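Probable 3-hydroxybutyryl-CoA dehydrogenase (Escherichia coli, PDB 3MOG) catalyses the NAD-dependent oxidation of 3-hydroxyadipyl-CoA to 3-oxoadipyl-CoA in the breakdown of phenylacetate. Local coordinates at residues 96-107 and 127-138. Sequence-based numbering, arbitrary orientation.
Sequences LEVKKALFAQLA and AIAAEIKNPERV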
ATOM      1  N   LEU C  96     -17.955  14.328  -9.994  1.00 67.77           N
ATOM      2  CA  LEU C  96     -18.940  13.240 -10.069  1.00 64.83           C
ATOM      3  C   LEU C  96     -20.378  13.703  -9.874  1.00 64.53           C
ATOM      4  O   LEU C  96     -21.260  13.355 -10.664  1.00 66.21           O
ATOM      5  CB  LEU C  96     -18.611  12.126  -9.059  1.00 62.39           C
ATOM      6  CG  LEU C  96     -19.663  11.019  -8.868  1.00 60.32           C
ATOM      7  CD1 LEU C  96     -19.860  10.175 -10.130  1.00 54.14           C
ATOM      8  CD2 LEU C  96     -19.387  10.135  -7.642  1.00 60.34           C
ATOM      9  N   GLU C  97     -20.604  14.475  -8.813  1.00 65.00           N
ATOM     10  CA  GLU C  97     -21.959  14.894  -8.422  1.00 67.15           C
ATOM     11  C   GLU C  97     -22.655  15.803  -9.451  1.00 58.35           C
ATOM     12  O   GLU C  97     -23.860  15.699  -9.640  1.00 52.68           O
ATOM     13  CB  GLU C  97     -21.971  15.519  -7.012  1.00 65.76           C
ATOM     14  CG  GLU C  97     -21.497  14.601  -5.858  1.00 79.39           C
ATOM     15  CD  GLU C  97     -22.123  13.190  -5.857  1.00 87.18           C
ATOM     16  OE1 GLU C  97     -21.365  12.217  -5.617  1.00 72.79           O
ATOM     17  OE2 GLU C  97     -23.353  13.047  -6.086  1.00 85.06           O
ATOM     18  N   VAL C  98     -21.883  16.661 -10.117  1.00 61.60           N
ATOM     19  CA  VAL C  98     -22.384  17.462 -11.246  1.00 62.73           C
ATOM     20  C   VAL C  98     -22.887  16.577 -12.400  1.00 64.50           C
ATOM     21  O   VAL C  98     -24.008  16.759 -12.887  1.00 63.98           O
ATOM     22  CB  VAL C  98     -21.311  18.445 -11.771  1.00 63.54           C
ATOM     23  CG1 VAL C  98     -21.889  19.355 -12.845  1.00 62.58           C
ATOM     24  CG2 VAL C  98     -20.737  19.287 -10.628  1.00 68.37           C
ATOM     25  N   LYS C  99     -22.066  15.605 -12.808  1.00 64.04           N
ATOM     26  CA  LYS C  99     -22.416  14.685 -13.896  1.00 60.39           C
ATOM     27  C   LYS C  99     -23.646  13.855 -13.583  1.00 59.35           C
ATOM     28  O   LYS C  99     -24.499  13.657 -14.453  1.00 55.09           O
ATOM     29  CB  LYS C  99     -21.250  13.754 -14.224  1.00 60.41           C
ATOM     30  CG  LYS C  99     -20.261  14.346 -15.178  1.00 57.07           C
ATOM     31  CD  LYS C  99     -19.073  13.432 -15.363  1.00 58.06           C
ATOM     32  CE  LYS C  99     -18.095  14.047 -16.339  1.00 55.32           C
ATOM     33  NZ  LYS C  99     -16.713  13.905 -15.846  1.00 77.51           N
ATOM     34  N   LYS C 100     -23.727  13.378 -12.339  1.00 60.19           N
ATOM     35  CA  LYS C 100     -24.872  12.587 -11.881  1.00 63.05           C
ATOM     36  C   LYS C 100     -26.156  13.403 -11.980  1.00 64.35           C
ATOM     37  O   LYS C 100     -27.179  12.900 -12.454  1.00 62.50           O
ATOM     38  CB  LYS C 100     -24.652  12.085 -10.455  1.00 65.69           C
ATOM     39  CG  LYS C 100     -23.776  10.831 -10.354  1.00 66.10           C
ATOM     40  CD  LYS C 100     -23.405  10.480  -8.893  1.00 62.96           C
ATOM     41  CE  LYS C 100     -24.586   9.961  -8.074  1.00 62.16           C
ATOM     42  NZ  LYS C 100     -25.143   8.676  -8.577  1.00 71.59           N
ATOM     43  N   ALA C 101     -26.070  14.672 -11.567  1.00 60.68           N
ATOM     44  CA  ALA C 101     -27.171  15.636 -11.702  1.00 65.13           C
ATOM     45  C   ALA C 101     -27.543  15.921 -13.165  1.00 59.83           C
ATOM     46  O   ALA C 101     -28.727  15.979 -13.506  1.00 62.06           O
ATOM     47  CB  ALA C 101     -26.835  16.943 -10.968  1.00 59.97           C
ATOM     48  N   LEU C 102     -26.531  16.089 -14.017  1.00 57.25           N
ATOM     49  CA  LEU C 102     -26.747  16.310 -15.448  1.00 56.79           C
ATOM     50  C   LEU C 102     -27.439  15.122 -16.109  1.00 62.05           C
ATOM     51  O   LEU C 102     -28.398  15.304 -16.858  1.00 66.29           O
ATOM     52  CB  LEU C 102     -25.425  16.625 -16.157  1.00 58.07           C
ATOM     53  CG  LEU C 102     -25.364  17.042 -17.635  1.00 67.65           C
ATOM     54  CD1 LEU C 102     -26.493  17.988 -18.063  1.00 65.04           C
ATOM     55  CD2 LEU C 102     -24.022  17.703 -17.894  1.00 65.65           C
ATOM     56  N   PHE C 103     -26.970  13.910 -15.819  1.00 64.24           N
ATOM     57  CA  PHE C 103     -27.498  12.714 -16.483  1.00 62.53           C
ATOM     58  C   PHE C 103     -28.890  12.341 -15.998  1.00 62.44           C
ATOM     59  O   PHE C 103     -29.689  11.780 -16.755  1.00 65.69           O
ATOM     60  CB  PHE C 103     -26.529  11.532 -16.358  1.00 60.11           C
ATOM     61  CG  PHE C 103     -25.493  11.481 -17.449  1.00 58.90           C
ATOM     62  CD1 PHE C 103     -25.587  10.539 -18.466  1.00 47.38           C
ATOM     63  CD2 PHE C 103     -24.420  12.373 -17.458  1.00 55.09           C
ATOM     64  CE1 PHE C 103     -24.632  10.483 -19.466  1.00 58.00           C
ATOM     65  CE2 PHE C 103     -23.467  12.332 -18.456  1.00 59.84           C
ATOM     66  CZ  PHE C 103     -23.572  11.387 -19.470  1.00 53.30           C
ATOM     67  N   ALA C 104     -29.172  12.676 -14.740  1.00 67.12           N
ATOM     68  CA  ALA C 104     -30.515  12.566 -14.180  1.00 69.48           C
ATOM     69  C   ALA C 104     -31.489  13.472 -14.943  1.00 71.37           C
ATOM     70  O   ALA C 104     -32.587  13.048 -15.312  1.00 73.55           O
ATOM     71  CB  ALA C 104     -30.501  12.914 -12.697  1.00 67.98           C
ATOM     72  N   GLN C 105     -31.066  14.707 -15.202  1.00 70.87           N
ATOM     73  CA  GLN C 105     -31.867  15.648 -15.979  1.00 70.32           C
ATOM     74  C   GLN C 105     -32.096  15.197 -17.435  1.00 69.86           C
ATOM     75  O   GLN C 105     -33.186  15.384 -17.974  1.00 68.80           O
ATOM     76  CB  GLN C 105     -31.240  17.042 -15.927  1.00 69.20           C
ATOM     77  CG  GLN C 105     -32.248  18.172 -16.110  1.00 79.18           C
ATOM     78  CD  GLN C 105     -31.656  19.560 -15.880  1.00 89.98           C
ATOM     79  OE1 GLN C 105     -32.378  20.559 -15.895  1.00 92.02           O
ATOM     80  NE2 GLN C 105     -30.340  19.629 -15.668  1.00 93.30           N
ATOM     81  N   LEU C 106     -31.080  14.593 -18.057  1.00 67.77           N
ATOM     82  CA  LEU C 106     -31.193  14.105 -19.437  1.00 61.69           C
ATOM     83  C   LEU C 106     -32.034  12.841 -19.545  1.00 62.32           C
ATOM     84  O   LEU C 106     -32.530  12.516 -20.618  1.00 64.37           O
ATOM     85  CB  LEU C 106     -29.813  13.837 -20.040  1.00 62.40           C
ATOM     86  CG  LEU C 106     -28.801  14.970 -20.207  1.00 56.11           C
ATOM     87  CD1 LEU C 106     -27.443  14.349 -20.426  1.00 56.58           C
ATOM     88  CD2 LEU C 106     -29.157  15.890 -21.369  1.00 50.04           C
ATOM     89  N   ALA C 107     -32.178  12.118 -18.439  1.00 68.59           N
ATOM     90  CA  ALA C 107     -33.033  10.930 -18.418  1.00 70.75           C
ATOM     91  C   ALA C 107     -34.520  11.263 -18.628  1.00 68.50           C
ATOM     92  O   ALA C 107     -35.225  10.524 -19.319  1.00 70.19           O
ATOM     93  CB  ALA C 107     -32.825  10.132 -17.139  1.00 71.51           C
ATOM     94  N   ALA C 127     -20.874   4.625 -11.989  1.00 57.32           N
ATOM     95  CA  ALA C 127     -21.319   5.595 -10.992  1.00 59.14           C
ATOM     96  C   ALA C 127     -22.155   6.715 -11.603  1.00 65.61           C
ATOM     97  O   ALA C 127     -23.055   7.240 -10.944  1.00 67.01           O
ATOM     98  CB  ALA C 127     -20.137   6.164 -10.220  1.00 56.71           C
ATOM     99  N   ILE C 128     -21.847   7.084 -12.850  1.00 66.58           N
ATOM    100  CA  ILE C 128     -22.656   8.052 -13.599  1.00 61.77           C
ATOM    101  C   ILE C 128     -24.032   7.449 -13.872  1.00 63.31           C
ATOM    102  O   ILE C 128     -25.058   8.102 -13.653  1.00 64.31           O
ATOM    103  CB  ILE C 128     -21.967   8.471 -14.931  1.00 60.34           C
ATOM    104  CG1 ILE C 128     -20.762   9.359 -14.645  1.00 50.92           C
ATOM    105  CG2 ILE C 128     -22.938   9.213 -15.867  1.00 59.34           C
ATOM    106  CD1 ILE C 128     -19.744   9.382 -15.777  1.00 58.28           C
ATOM    107  N   ALA C 129     -24.035   6.185 -14.296  1.00 59.63           N
ATOM    108  CA  ALA C 129     -25.233   5.493 -14.766  1.00 60.25           C
ATOM    109  C   ALA C 129     -26.068   4.890 -13.650  1.00 63.62           C
ATOM    110  O   ALA C 129     -27.103   4.255 -13.917  1.00 61.14           O
ATOM    111  CB  ALA C 129     -24.845   4.401 -15.738  1.00 58.44           C
ATOM    112  N   ALA C 130     -25.606   5.090 -12.417  1.00 71.04           N
ATOM    113  CA  ALA C 130     -26.128   4.409 -11.229  1.00 77.65           C
ATOM    114  C   ALA C 130     -27.618   4.654 -10.970  1.00 80.34           C
ATOM    115  O   ALA C 130     -28.394   3.703 -10.858  1.00 81.73           O
ATOM    116  CB  ALA C 130     -25.283   4.779  -9.987  1.00 74.49           C
ATOM    117  N   GLU C 131     -28.016   5.922 -10.910  1.00 82.77           N
ATOM    118  CA  GLU C 131     -29.371   6.275 -10.482  1.00 87.67           C
ATOM    119  C   GLU C 131     -30.282   6.692 -11.637  1.00 87.18           C
ATOM    120  O   GLU C 131     -31.443   7.041 -11.415  1.00 89.07           O
ATOM    121  CB  GLU C 131     -29.330   7.378  -9.414  1.00 88.06           C
ATOM    122  CG  GLU C 131     -28.370   7.108  -8.257  1.00 95.08           C
ATOM    123  CD  GLU C 131     -28.656   7.969  -7.041  1.00101.10           C
ATOM    124  OE1 GLU C 131     -29.741   7.806  -6.445  1.00103.35           O
ATOM    125  OE2 GLU C 131     -27.793   8.799  -6.674  1.00101.79           O
ATOM    126  N   ILE C 132     -29.767   6.644 -12.865  1.00 85.45           N
ATOM    127  CA  ILE C 132     -30.516   7.168 -14.010  1.00 82.20           C
ATOM    128  C   ILE C 132     -31.387   6.105 -14.687  1.00 81.31           C
ATOM    129  O   ILE C 132     -31.110   4.908 -14.581  1.00 79.69           O
ATOM    130  CB  ILE C 132     -29.614   7.983 -15.015  1.00 80.84           C
ATOM    131  CG1 ILE C 132     -29.025   7.101 -16.120  1.00 76.34           C
ATOM    132  CG2 ILE C 132     -28.546   8.794 -14.268  1.00 71.59           C
ATOM    133  CD1 ILE C 132     -29.771   7.202 -17.443  1.00 70.86           C
ATOM    134  N   LYS C 133     -32.411   6.587 -15.398  1.00 82.92           N
ATOM    135  CA  LYS C 133     -33.559   5.809 -15.884  1.00 84.90           C
ATOM    136  C   LYS C 133     -33.286   4.525 -16.647  1.00 83.25           C
ATOM    137  O   LYS C 133     -33.656   3.450 -16.187  1.00 91.43           O
ATOM    138  CB  LYS C 133     -34.530   6.706 -16.670  1.00 87.37           C
ATOM    139  CG  LYS C 133     -35.933   6.907 -16.056  1.00 96.74           C
ATOM    140  CD  LYS C 133     -35.993   6.833 -14.520  1.00103.48           C
ATOM    141  CE  LYS C 133     -36.781   5.599 -14.047  1.00106.62           C
ATOM    142  NZ  LYS C 133     -36.783   5.450 -12.562  1.00105.46           N
ATOM    143  N   ASN C 134     -32.681   4.626 -17.821  1.00 78.18           N
ATOM    144  CA  ASN C 134     -32.362   3.433 -18.592  1.00 72.29           C
ATOM    145  C   ASN C 134     -30.856   3.267 -18.631  1.00 66.58           C
ATOM    146  O   ASN C 134     -30.217   3.701 -19.577  1.00 57.88           O
ATOM    147  CB  ASN C 134     -32.918   3.545 -20.009  1.00 75.52           C
ATOM    148  CG  ASN C 134     -34.386   3.226 -20.080  1.00 78.75           C
ATOM    149  OD1 ASN C 134     -35.207   3.950 -19.523  1.00 80.37           O
ATOM    150  ND2 ASN C 134     -34.731   2.145 -20.775  1.00 76.30           N
ATOM    151  N   PRO C 135     -30.276   2.627 -17.601  1.00 67.97           N
ATOM    152  CA  PRO C 135     -28.819   2.712 -17.407  1.00 65.07           C
ATOM    153  C   PRO C 135     -28.014   2.090 -18.554  1.00 62.91           C
ATOM    154  O   PRO C 135     -26.838   2.409 -18.734  1.00 67.08           O
ATOM    155  CB  PRO C 135     -28.601   1.953 -16.097  1.00 67.41           C
ATOM    156  CG  PRO C 135     -29.736   0.981 -16.034  1.00 61.01           C
ATOM    157  CD  PRO C 135     -30.901   1.639 -16.699  1.00 66.77           C
ATOM    158  N   GLU C 136     -28.687   1.255 -19.340  1.00 58.11           N
ATOM    159  CA  GLU C 136     -28.118   0.507 -20.452  1.00 60.41           C
ATOM    160  C   GLU C 136     -27.675   1.350 -21.643  1.00 60.22           C
ATOM    161  O   GLU C 136     -26.882   0.885 -22.470  1.00 64.26           O
ATOM    162  CB  GLU C 136     -29.149  -0.513 -20.930  1.00 59.85           C
ATOM    163  CG  GLU C 136     -30.579  -0.144 -20.520  1.00 73.77           C
ATOM    164  CD  GLU C 136     -31.589  -0.335 -21.632  1.00 88.41           C
ATOM    165  OE1 GLU C 136     -31.486  -1.329 -22.389  1.00 95.50           O
ATOM    166  OE2 GLU C 136     -32.495   0.519 -21.742  1.00 95.99           O
ATOM    167  N   ARG C 137     -28.203   2.562 -21.766  1.00 54.63           N
ATOM    168  CA  ARG C 137     -27.820   3.415 -22.889  1.00 56.38           C
ATOM    169  C   ARG C 137     -26.829   4.485 -22.460  1.00 54.45           C
ATOM    170  O   ARG C 137     -26.545   5.410 -23.210  1.00 53.81           O
ATOM    171  CB  ARG C 137     -29.037   4.006 -23.640  1.00 57.81           C
ATOM    172  CG  ARG C 137     -30.186   4.528 -22.775  1.00 57.77           C
ATOM    173  CD  ARG C 137     -29.811   5.798 -22.045  1.00 63.86           C
ATOM    174  NE  ARG C 137     -30.771   6.158 -21.010  1.00 68.16           N
ATOM    175  CZ  ARG C 137     -31.731   7.065 -21.164  1.00 63.87           C
ATOM    176  NH1 ARG C 137     -31.863   7.711 -22.319  1.00 51.52           N
ATOM    177  NH2 ARG C 137     -32.551   7.329 -20.155  1.00 59.56           N
ATOM    178  N   VAL C 138     -26.336   4.362 -21.230  1.00 53.46           N
ATOM    179  CA  VAL C 138     -25.226   5.178 -20.754  1.00 54.35           C
ATOM    180  C   VAL C 138     -23.913   4.453 -21.075  1.00 54.59           C
ATOM    181  O   VAL C 138     -23.816   3.239 -20.913  1.00 53.03           O
ATOM    182  CB  VAL C 138     -25.327   5.469 -19.244  1.00 55.33           C
ATOM    183  CG1 VAL C 138     -24.345   6.549 -18.827  1.00 54.50           C
ATOM    184  CG2 VAL C 138     -26.739   5.887 -18.872  1.00 58.20           C
TER
HETATM  185  O   HOH W   1     -26.354   8.349 -11.346  1.00 58.07           O
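Lys-100, Ala-104 and Ala-107, in segment 96-107 of helix 96-109, lie opposite Ile-128, Ile-132 and Lys-133 of 127-138, which leaves a short helix, runs on as loop and makes a 3-10 turn at 135-137 before Val-138 starts a strand. The CA atoms of Lys-100 and Ile-128 are 5.3 Å apart. The small side chains of Ala-104 and Ala-107 suit the similarly close approach to Ile-132 (5.4 Å from Ala-104, CA to CA) and Lys-133. Phe-103 and Ile-128 form the apolar centre: the methyl CG2 of Ile-128 sits over the middle of the ring in a CH-pi contact, 3.8 Å from its centroid. That methyl stands anti to the backbone N, while CG1 turns aside (chi1 -72°) and carries CD1 to the aliphatic part of Lys-99. Val-138 CG1 approaches Phe-103 CE1 obliquely, and Ile-132 CG2 packs against Phe-103 CB at 4.0 Å. A serine in place of Phe-103 would probably leave the methyl of Ile-128 without its aromatic platform and open a gap beside Val-138. At the polar margin, the flexible Lys-100 bends at chi3 and chi4 to bring NZ into a salt bridge with Glu-131 OE2 (3.3 Å), a weak hydrogen bond, and a second weak, long one to Ala-127 O. A water ties Lys-100 NZ to Ile-128 O and Glu-131 N. Within 127-138, a hydrogen bond from Arg-137 NE to Asn-134 O (2.9 Å) steadies the arginine, whose NH2 lies 4.0 Å from Ala-107 CA. The contact joins a sheet-covering helix to the connection between parallel strands 115-118 and 138-143 in the Rossmann-type NAD-binding domain.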